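Protocatechuate decarboxylase (Klebsiella pneumoniae, PDB 5O3M) catalyses the decarboxylation of 3,4-dihydroxybenzoate as a UbiD-type, prenylated-flavin-dependent enzyme, and can run the reaction backwards to carboxylate catechols at the para position. Local coordinates at residues Q41-D46 and P76-N81; I25-D30 and I278-I283; I141-D146 and V326-M331. All blocks are in the same frame, centred on the assembly; numbering follows the deposited sequence.

Contact 1 of 3, residues Q41-D46 and P76-N81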
loop_
_atom_site.group_PDB
_atom_site.type_symbol
_atom_site.label_atom_id
_atom_site.label_comp_id
_atom_site.label_asym_id
_atom_site.label_seq_id
_atom_site.Cartn_x
_atom_site.Cartn_y
_atom_site.Cartn_z
ATOM N N GLN A 41 11.623 23.796 43.165
ATOM C CA GLN A 41 12.762 23.451 42.327
ATOM C C GLN A 41 13.814 22.618 43.046
ATOM O O GLN A 41 14.497 21.814 42.410
ATOM C CB GLN A 41 13.415 24.725 41.774
ATOM C CG GLN A 41 12.584 25.382 40.699
ATOM C CD GLN A 41 12.396 24.470 39.483
ATOM O OE1 GLN A 41 13.251 23.640 39.167
ATOM N NE2 GLN A 41 11.267 24.617 38.812
ATOM N N TYR A 42 13.951 22.787 44.354
ATOM C CA TYR A 42 14.922 22.061 45.148
ATOM C C TYR A 42 14.203 21.519 46.370
ATOM O O TYR A 42 13.434 22.243 47.009
ATOM C CB TYR A 42 16.101 22.981 45.546
ATOM C CG TYR A 42 17.193 22.288 46.333
ATOM C CD1 TYR A 42 18.096 21.415 45.712
ATOM C CD2 TYR A 42 17.308 22.487 47.704
ATOM C CE1 TYR A 42 19.090 20.778 46.448
ATOM C CE2 TYR A 42 18.294 21.866 48.447
ATOM C CZ TYR A 42 19.183 21.014 47.826
ATOM O OH TYR A 42 20.152 20.400 48.603
ATOM N N LEU A 43 14.434 20.240 46.684
ATOM C CA LEU A 43 13.828 19.629 47.862
ATOM C C LEU A 43 14.848 18.751 48.577
ATOM O O LEU A 43 15.592 18.011 47.928
ATOM C CB LEU A 43 12.588 18.806 47.484
ATOM C CG LEU A 43 11.877 18.058 48.617
ATOM C CD1 LEU A 43 11.195 19.033 49.551
ATOM C CD2 LEU A 43 10.874 17.061 48.036
ATOM N N GLU A 44 14.888 18.851 49.914
ATOM C CA GLU A 44 15.747 18.019 50.753
ATOM C C GLU A 44 14.923 17.092 51.642
ATOM O O GLU A 44 13.776 17.394 51.995
ATOM C CB GLU A 44 16.666 18.860 51.647
ATOM C CG GLU A 44 17.711 19.675 50.904
ATOM C CD GLU A 44 18.868 20.054 51.800
ATOM O OE1 GLU A 44 18.795 19.704 52.995
ATOM O OE2 GLU A 44 19.851 20.665 51.315
ATOM N N THR A 45 15.525 15.955 52.012
ATOM C CA THR A 45 14.932 15.071 53.005
ATOM C C THR A 45 16.011 14.526 53.925
ATOM O O THR A 45 17.099 14.160 53.471
ATOM C CB THR A 45 14.166 13.907 52.378
ATOM O OG1 THR A 45 13.694 13.051 53.421
ATOM C CG2 THR A 45 15.044 13.109 51.391
ATOM N N ASP A 46 15.710 14.510 55.227
ATOM C CA ASP A 46 16.551 13.882 56.237
ATOM C C ASP A 46 16.040 12.503 56.626
ATOM O O ASP A 46 16.615 11.872 57.520
ATOM C CB ASP A 46 16.653 14.770 57.488
ATOM C CG ASP A 46 17.401 16.072 57.227
ATOM O OD1 ASP A 46 18.348 16.067 56.423
ATOM O OD2 ASP A 46 17.039 17.106 57.820
ATOM N N PRO A 76 10.797 18.918 41.845
ATOM C CA PRO A 76 12.070 19.509 42.278
ATOM C C PRO A 76 13.226 18.537 42.103
ATOM O O PRO A 76 13.046 17.320 42.117
ATOM C CB PRO A 76 11.829 19.804 43.762
ATOM C CG PRO A 76 10.842 18.730 44.172
ATOM C CD PRO A 76 9.933 18.556 42.980
ATOM N N ALA A 77 14.428 19.086 41.931
ATOM C CA ALA A 77 15.626 18.304 42.212
ATOM C C ALA A 77 15.626 17.933 43.690
ATOM O O ALA A 77 15.126 18.682 44.533
ATOM C CB ALA A 77 16.881 19.100 41.856
ATOM N N MET A 78 16.159 16.758 44.018
ATOM C CA MET A 78 16.002 16.246 45.373
ATOM C C MET A 78 17.336 15.850 45.989
ATOM O O MET A 78 18.111 15.103 45.383
ATOM C CB MET A 78 15.048 15.059 45.390
ATOM C CG MET A 78 14.681 14.616 46.784
ATOM S SD MET A 78 13.096 13.773 46.815
ATOM C CE MET A 78 12.930 13.371 48.556
ATOM N N MET A 79 17.591 16.338 47.203
ATOM C CA MET A 79 18.781 15.986 47.968
ATOM C C MET A 79 18.387 15.021 49.081
ATOM O O MET A 79 17.519 15.337 49.905
ATOM C CB MET A 79 19.457 17.232 48.542
ATOM C CG MET A 79 20.770 16.978 49.314
ATOM S SD MET A 79 22.182 16.625 48.240
ATOM C CE MET A 79 22.566 18.252 47.589
ATOM N N PHE A 80 19.027 13.843 49.098
ATOM C CA PHE A 80 18.869 12.863 50.172
ATOM C C PHE A 80 20.042 13.017 51.143
ATOM O O PHE A 80 21.185 12.665 50.814
ATOM C CB PHE A 80 18.792 11.444 49.603
ATOM C CG PHE A 80 17.543 11.174 48.817
ATOM C CD1 PHE A 80 17.458 11.537 47.473
ATOM C CD2 PHE A 80 16.444 10.577 49.411
ATOM C CE1 PHE A 80 16.295 11.286 46.725
ATOM C CE2 PHE A 80 15.265 10.330 48.666
ATOM C CZ PHE A 80 15.200 10.689 47.329
ATOM N N ASN A 81 19.762 13.544 52.336
ATOM C CA ASN A 81 20.816 13.832 53.305
ATOM C C ASN A 81 21.188 12.644 54.177
ATOM O O ASN A 81 22.289 12.625 54.734
ATOM C CB ASN A 81 20.400 14.979 54.237
ATOM C CG ASN A 81 20.428 16.324 53.558
ATOM O OD1 ASN A 81 21.249 16.572 52.669
ATOM N ND2 ASN A 81 19.533 17.215 53.982
HETATM O O HOH W 1 21.955 18.967 52.042
#

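Contact 2 of 3, residues I25-D30 and I278-I283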
loop_
_atom_site.group_PDB
_atom_site.type_symbol
_atom_site.label_atom_id
_atom_site.label_comp_id
_atom_site.label_asym_id
_atom_site.label_seq_id
_atom_site.Cartn_x
_atom_site.Cartn_y
_atom_site.Cartn_z
ATOM N N ILE A 25 26.629 31.429 38.414
ATOM C CA ILE A 25 26.906 30.070 38.867
ATOM C C ILE A 25 28.275 29.625 38.364
ATOM O O ILE A 25 28.583 29.765 37.176
ATOM C CB ILE A 25 25.806 29.119 38.375
ATOM C CG1 ILE A 25 24.465 29.466 39.034
ATOM C CG2 ILE A 25 26.220 27.666 38.571
ATOM C CD1 ILE A 25 23.262 28.915 38.289
ATOM N N GLN A 26 29.105 29.076 39.266
ATOM C CA GLN A 26 30.376 28.479 38.862
ATOM C C GLN A 26 30.538 27.023 39.288
ATOM O O GLN A 26 31.498 26.375 38.858
ATOM C CB GLN A 26 31.573 29.305 39.385
ATOM C CG GLN A 26 31.835 29.215 40.895
ATOM C CD GLN A 26 33.234 29.704 41.317
ATOM O OE1 GLN A 26 34.186 29.698 40.530
ATOM N NE2 GLN A 26 33.350 30.124 42.570
ATOM N N ASP A 27 29.630 26.479 40.091
ATOM C CA ASP A 27 29.705 25.079 40.479
ATOM C C ASP A 27 28.306 24.614 40.854
ATOM O O ASP A 27 27.330 25.360 40.725
ATOM C CB ASP A 27 30.709 24.865 41.618
ATOM C CG ASP A 27 30.325 25.607 42.914
ATOM O OD1 ASP A 27 29.128 25.915 43.138
ATOM O OD2 ASP A 27 31.237 25.878 43.714
ATOM N N LEU A 28 28.221 23.367 41.331
ATOM C CA LEU A 28 26.927 22.756 41.627
ATOM C C LEU A 28 26.224 23.445 42.795
ATOM O O LEU A 28 24.998 23.613 42.773
ATOM C CB LEU A 28 27.110 21.272 41.926
ATOM C CG LEU A 28 25.876 20.483 42.376
ATOM C CD1 LEU A 28 24.798 20.378 41.279
ATOM C CD2 LEU A 28 26.303 19.106 42.827
ATOM N N ARG A 29 26.969 23.825 43.839
ATOM C CA ARG A 29 26.343 24.491 44.981
ATOM C C ARG A 29 25.717 25.821 44.580
ATOM O O ARG A 29 24.581 26.119 44.973
ATOM C CB ARG A 29 27.359 24.657 46.122
ATOM C CG ARG A 29 27.759 23.282 46.665
ATOM C CD ARG A 29 28.729 23.289 47.844
ATOM N NE ARG A 29 29.208 21.927 48.036
ATOM C CZ ARG A 29 29.871 21.478 49.094
ATOM N NH1 ARG A 29 30.154 22.285 50.117
ATOM N NH2 ARG A 29 30.250 20.203 49.124
ATOM N N ASP A 30 26.422 26.630 43.777
ATOM C CA ASP A 30 25.792 27.844 43.253
ATOM C C ASP A 30 24.474 27.520 42.567
ATOM O O ASP A 30 23.492 28.258 42.708
ATOM C CB ASP A 30 26.711 28.572 42.272
ATOM C CG ASP A 30 27.947 29.120 42.925
ATOM O OD1 ASP A 30 28.016 29.122 44.169
ATOM O OD2 ASP A 30 28.863 29.535 42.189
ATOM N N ILE A 278 38.043 18.360 37.078
ATOM C CA ILE A 278 37.253 19.579 37.252
ATOM C C ILE A 278 37.503 20.120 38.658
ATOM O O ILE A 278 37.169 19.472 39.656
ATOM C CB ILE A 278 35.755 19.329 37.013
ATOM C CG1 ILE A 278 35.510 18.725 35.622
ATOM C CG2 ILE A 278 34.970 20.645 37.109
ATOM C CD1 ILE A 278 35.830 19.661 34.483
ATOM N N ALA A 279 38.096 21.314 38.738
ATOM C CA ALA A 279 38.581 21.818 40.022
ATOM C C ALA A 279 37.457 22.014 41.038
ATOM O O ALA A 279 37.674 21.831 42.245
ATOM C CB ALA A 279 39.346 23.128 39.817
ATOM N N ARG A 280 36.258 22.394 40.583
ATOM C CA ARG A 280 35.148 22.660 41.487
ATOM C C ARG A 280 34.154 21.504 41.555
ATOM O O ARG A 280 33.040 21.677 42.063
ATOM C CB ARG A 280 34.458 23.962 41.088
ATOM C CG ARG A 280 35.400 25.154 41.149
ATOM C CD ARG A 280 34.649 26.452 41.304
ATOM N NE ARG A 280 34.069 26.576 42.638
ATOM C CZ ARG A 280 34.721 27.058 43.700
ATOM N NH1 ARG A 280 35.988 27.464 43.590
ATOM N NH2 ARG A 280 34.104 27.135 44.878
ATOM N N ALA A 281 34.548 20.323 41.089
ATOM C CA ALA A 281 33.681 19.158 41.144
ATOM C C ALA A 281 33.463 18.698 42.582
ATOM O O ALA A 281 34.339 18.828 43.440
ATOM C CB ALA A 281 34.277 18.011 40.319
ATOM N N GLU A 282 32.280 18.128 42.834
ATOM C CA GLU A 282 32.003 17.551 44.144
ATOM C C GLU A 282 32.909 16.358 44.417
ATOM O O GLU A 282 33.545 16.277 45.474
ATOM C CB GLU A 282 30.531 17.138 44.246
ATOM C CG GLU A 282 29.534 18.298 44.355
ATOM C CD GLU A 282 29.650 19.085 45.667
ATOM O OE1 GLU A 282 29.962 18.486 46.730
ATOM O OE2 GLU A 282 29.419 20.312 45.629
ATOM N N ILE A 283 32.982 15.424 43.466
ATOM C CA ILE A 283 33.681 14.150 43.629
ATOM C C ILE A 283 34.493 13.882 42.366
ATOM O O ILE A 283 34.002 14.090 41.250
ATOM C CB ILE A 283 32.684 12.993 43.895
ATOM C CG1 ILE A 283 31.880 13.250 45.172
ATOM C CG2 ILE A 283 33.401 11.629 43.954
ATOM C CD1 ILE A 283 30.933 12.143 45.529
HETATM O O HOH W 2 30.730 21.458 41.207
#

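Contact 3 of 3, residues I141-D146 and V326-M331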
loop_
_atom_site.group_PDB
_atom_site.type_symbol
_atom_site.label_atom_id
_atom_site.label_comp_id
_atom_site.label_asym_id
_atom_site.label_seq_id
_atom_site.Cartn_x
_atom_site.Cartn_y
_atom_site.Cartn_z
ATOM N N ILE A 141 41.372 13.846 50.048
ATOM C CA ILE A 141 42.063 12.963 49.116
ATOM C C ILE A 141 42.069 11.561 49.718
ATOM O O ILE A 141 42.532 11.368 50.850
ATOM C CB ILE A 141 43.497 13.450 48.830
ATOM C CG1 ILE A 141 43.482 14.792 48.088
ATOM C CG2 ILE A 141 44.273 12.423 48.036
ATOM C CD1 ILE A 141 44.823 15.527 48.142
ATOM N N PHE A 142 41.533 10.594 48.985
ATOM C CA PHE A 142 41.511 9.196 49.415
ATOM C C PHE A 142 42.345 8.387 48.433
ATOM O O PHE A 142 41.834 7.948 47.403
ATOM C CB PHE A 142 40.080 8.662 49.517
ATOM C CG PHE A 142 39.248 9.394 50.524
ATOM C CD1 PHE A 142 39.340 9.085 51.875
ATOM C CD2 PHE A 142 38.411 10.422 50.131
ATOM C CE1 PHE A 142 38.595 9.781 52.814
ATOM C CE2 PHE A 142 37.665 11.121 51.056
ATOM C CZ PHE A 142 37.755 10.801 52.403
ATOM N N LEU A 143 43.620 8.180 48.755
ATOM C CA LEU A 143 44.472 7.342 47.924
ATOM C C LEU A 143 44.070 5.877 48.049
ATOM O O LEU A 143 43.820 5.372 49.151
ATOM C CB LEU A 143 45.936 7.520 48.318
ATOM C CG LEU A 143 46.458 8.940 48.115
ATOM C CD1 LEU A 143 47.904 9.055 48.523
ATOM C CD2 LEU A 143 46.265 9.350 46.653
ATOM N N ALA A 144 44.027 5.193 46.904
ATOM C CA ALA A 144 43.594 3.801 46.815
ATOM C C ALA A 144 44.650 2.806 47.272
ATOM O O ALA A 144 44.313 1.638 47.480
ATOM C CB ALA A 144 43.173 3.460 45.376
ATOM N N ASP A 145 45.909 3.222 47.415
ATOM C CA ASP A 145 46.947 2.364 47.971
ATOM C C ASP A 145 46.940 2.371 49.503
ATOM O O ASP A 145 47.750 1.675 50.123
ATOM C CB ASP A 145 48.326 2.770 47.413
ATOM C CG ASP A 145 48.836 4.098 47.977
ATOM O OD1 ASP A 145 48.053 4.830 48.620
ATOM O OD2 ASP A 145 50.033 4.410 47.788
ATOM N N ASP A 146 46.040 3.133 50.116
ATOM C CA ASP A 146 45.739 2.972 51.529
ATOM C C ASP A 146 45.072 1.615 51.747
ATOM O O ASP A 146 44.111 1.287 51.040
ATOM C CB ASP A 146 44.815 4.098 51.987
ATOM C CG ASP A 146 44.588 4.107 53.487
ATOM O OD1 ASP A 146 44.710 5.202 54.077
ATOM O OD2 ASP A 146 44.297 3.035 54.073
ATOM N N VAL A 326 40.975 2.270 40.031
ATOM C CA VAL A 326 40.935 3.538 40.755
ATOM C C VAL A 326 42.235 3.734 41.528
ATOM O O VAL A 326 42.603 2.905 42.368
ATOM C CB VAL A 326 39.727 3.586 41.698
ATOM C CG1 VAL A 326 39.778 4.843 42.555
ATOM C CG2 VAL A 326 38.407 3.497 40.888
ATOM N N LYS A 327 42.927 4.842 41.256
ATOM C CA LYS A 327 44.121 5.215 42.004
ATOM C C LYS A 327 43.842 6.218 43.116
ATOM O O LYS A 327 44.603 6.275 44.079
ATOM C CB LYS A 327 45.190 5.805 41.072
ATOM C CG LYS A 327 45.579 4.927 39.887
ATOM C CD LYS A 327 46.456 3.749 40.296
ATOM C CE LYS A 327 47.823 3.848 39.629
ATOM N NZ LYS A 327 48.544 2.538 39.553
ATOM N N ALA A 328 42.774 7.004 43.021
ATOM C CA ALA A 328 42.446 7.951 44.078
ATOM C C ALA A 328 41.003 8.418 43.920
ATOM O O ALA A 328 40.442 8.384 42.822
ATOM C CB ALA A 328 43.400 9.155 44.058
ATOM N N VAL A 329 40.408 8.845 45.030
ATOM C CA VAL A 329 39.159 9.602 45.018
ATOM C C VAL A 329 39.404 10.884 45.798
ATOM O O VAL A 329 39.817 10.839 46.965
ATOM C CB VAL A 329 37.980 8.820 45.626
ATOM C CG1 VAL A 329 36.717 9.690 45.603
ATOM C CG2 VAL A 329 37.749 7.503 44.895
ATOM N N THR A 330 39.179 12.022 45.154
ATOM C CA THR A 330 39.208 13.304 45.837
ATOM C C THR A 330 37.792 13.864 45.869
ATOM O O THR A 330 36.951 13.521 45.030
ATOM C CB THR A 330 40.179 14.289 45.160
ATOM O OG1 THR A 330 39.585 14.834 43.976
ATOM C CG2 THR A 330 41.481 13.590 44.785
ATOM N N MET A 331 37.513 14.714 46.850
ATOM C CA MET A 331 36.173 15.273 46.921
ATOM C C MET A 331 36.186 16.538 47.768
ATOM O O MET A 331 37.144 16.807 48.498
ATOM C CB MET A 331 35.182 14.245 47.473
ATOM C CG MET A 331 35.497 13.742 48.874
ATOM S SD MET A 331 34.339 12.458 49.413
ATOM C CE MET A 331 34.688 11.154 48.232
#

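Contact 1 of 3, residues Q41-D46 and P76-N81
Asn81 bridges the carboxylates of Glu44 and Asp46 with one amide nitrogen. ND2 gives one N-H to Glu44 OE1 (2.8 Å) and the other to Asp46 OD1 (2.9 Å), both oxygens lying close to the amide plane. Glu44 turns its carboxylate 81° from that plane, so OE1 is met from above, whereas Asp46 is met on its syn side, tilted out of the carboxylate plane. An asparagine suits the place because its NH2 can serve two acids while OD1 still accepts from a water, which also donates to Glu44 OE2. That same OE2 takes the hydroxyl proton of Tyr42 (2.7 Å), which fixes the carboxylate further. With CG anti to the backbone N (chi1 -178°), the Tyr42 side chain leans obliquely toward the neighbouring strand and sets OH 3.2 Å from Met79 CB. Met79, bent at chi2 and chi3, folds its CE back to the same hydroxyl.

On the other face Leu43 and Met78 lie side by side. The extended Met78 chain carries CE to 3.5 Å from Thr45 CG2, and Thr45 CG2 also meets Phe80 CD2. Thr45 thus splits its branches: CG2 packs here, while OG1 bonds to His47 N and to Phe506 O of the second subunit. Five backbone hydrogen bonds join the strands in parallel register, from Ala77 N on Gln41 O to Asn81 N on Thr45 O.

The pair belongs to a beta-alpha-beta unit. Helix 54-62 connects the strands and packs on Met78 and Phe80, helix 28-36 covers Tyr42 and Met79, and strand 91-93 continues the sheet beyond 77-80.

Contact 2 of 3, residues I25-D30 and I278-I283
Two salt bridges, Asp27 with Arg280 and Arg29 with Glu282, join the N-terminal end of helix 28-36 to the loop that links strands 276-278 and 283-289 of the Rift-related region. Asp27 is the N-cap of the helix: its OD1 accepts from Asp30 N (2.9 Å), while its other oxygen faces the loop. Aspartate suits this place because one short carboxylate can serve the helix end and an arginine together. Arg280 NE donates to Asp27 OD2 (3.1 Å) exactly in the guanidinium plane, and NH2 adds a weak bond to the same oxygen, which is also paired with Arg332.

Gln26 covers one face of the Arg280 guanidinium. Its amide stacks there, the planes 6° apart and NE2 3.5 Å over the centre of the group, while OE1 is held by Arg263. The bend of Arg280 at chi3 (71°) lays its flat end parallel to this amide.

Arg29 takes Glu282 side-on: NE reaches OE2 (2.9 Å) and NH2 reaches OE1 (3.0 Å), each at a syn lone pair. The two planes are nearly coplanar, with OE2 slightly tilted from that of the guanidinium. Glu282 is buried, and OE1 accepts from Ile336 N as well; such pairing would be expected to stabilise its negative charge. Arg29 NH2 has a second acceptor in Asn333 O. A type I turn from Ile278 to Ala281 presents Arg280, and a classic beta bulge, Glu282 and Ile283 opposite Met230, begins the next strand. Beneath the carboxylate, the Glu282 stem lies against the helix, with CG 3.7 Å from Leu28 CD2.

Contact 3 of 3, residues I141-D146 and V326-M331
Phe142 and Val329 form a hydrogen-bonded antiparallel pair, Phe142 N donating to Val329 O (2.7 Å) and Val329 N returning the bond to Phe142 O (2.9 Å). The Phe142 side chain starts beside its backbone N (chi1 -62°), which places the ring with its edge at Val329 O, CD2 lying 3.5 Å away. Farther round the ring CE2 meets Met331 SD at 3.9 Å. This is an oblique Met-aromatic contact, and the bend of Met331 at chi3 (64°) keeps its CE near the same ring carbon. A thioether is flexible and polarisable enough to pack against an aromatic ring at such an angle.

On the other face, Leu143 CD2 rests on Ala328 CB (3.9 Å), and Ile141 CG1 lies beside Thr330 CG2 (4.0 Å). Thr330 directs its methyl to the isoleucine while OG1 bonds to Cys137 O.

These strands belong to the antiparallel sheet of the Rift-related domain, with 140-143 on one side of strand 323-331 and 283-289 on the other. There Lys327 and Ala328 both face Glu286 in a classic beta bulge. Opposite that irregularity strand 140-143 gives way to a type I turn from Leu143 to Asp146. Its Ala144 N still donates to Lys327 O, and its CB sits tightly against Val326 O (3.1 Å), where a small side chain fits.

Farther out, Arg197 holds Ala144 O and Asp146 OD2 accepts from Asp148 N. Leu154 of helix 151-154 packs on both Phe142 and Val329, and Leu155 packs on Met331.

How the contacts relate
Contacts 1 and 3 are both strand pairs, but contact 1 is parallel within a beta-alpha-beta unit and contact 3 antiparallel within the Rift-related sheet. Contact 2 has no strand pairing and relies on charged side chains to join separate elements. It shares helix 28-36 with the surroundings of contact 1, since that helix leads in the chain to strand 42-45, and it touches contact 3 directly where Glu282 O lies 3.3 Å from Met331 CB. Contacts 1 and 3, by contrast, have centres about 28 Å apart. Contact 3 is mostly buried, with a few exposed residues, while contacts 1 and 2 are partly buried; contact 1 alone also meets a second subunit, whereas contact 2 buries Asp27 and Glu282, each paired with arginine.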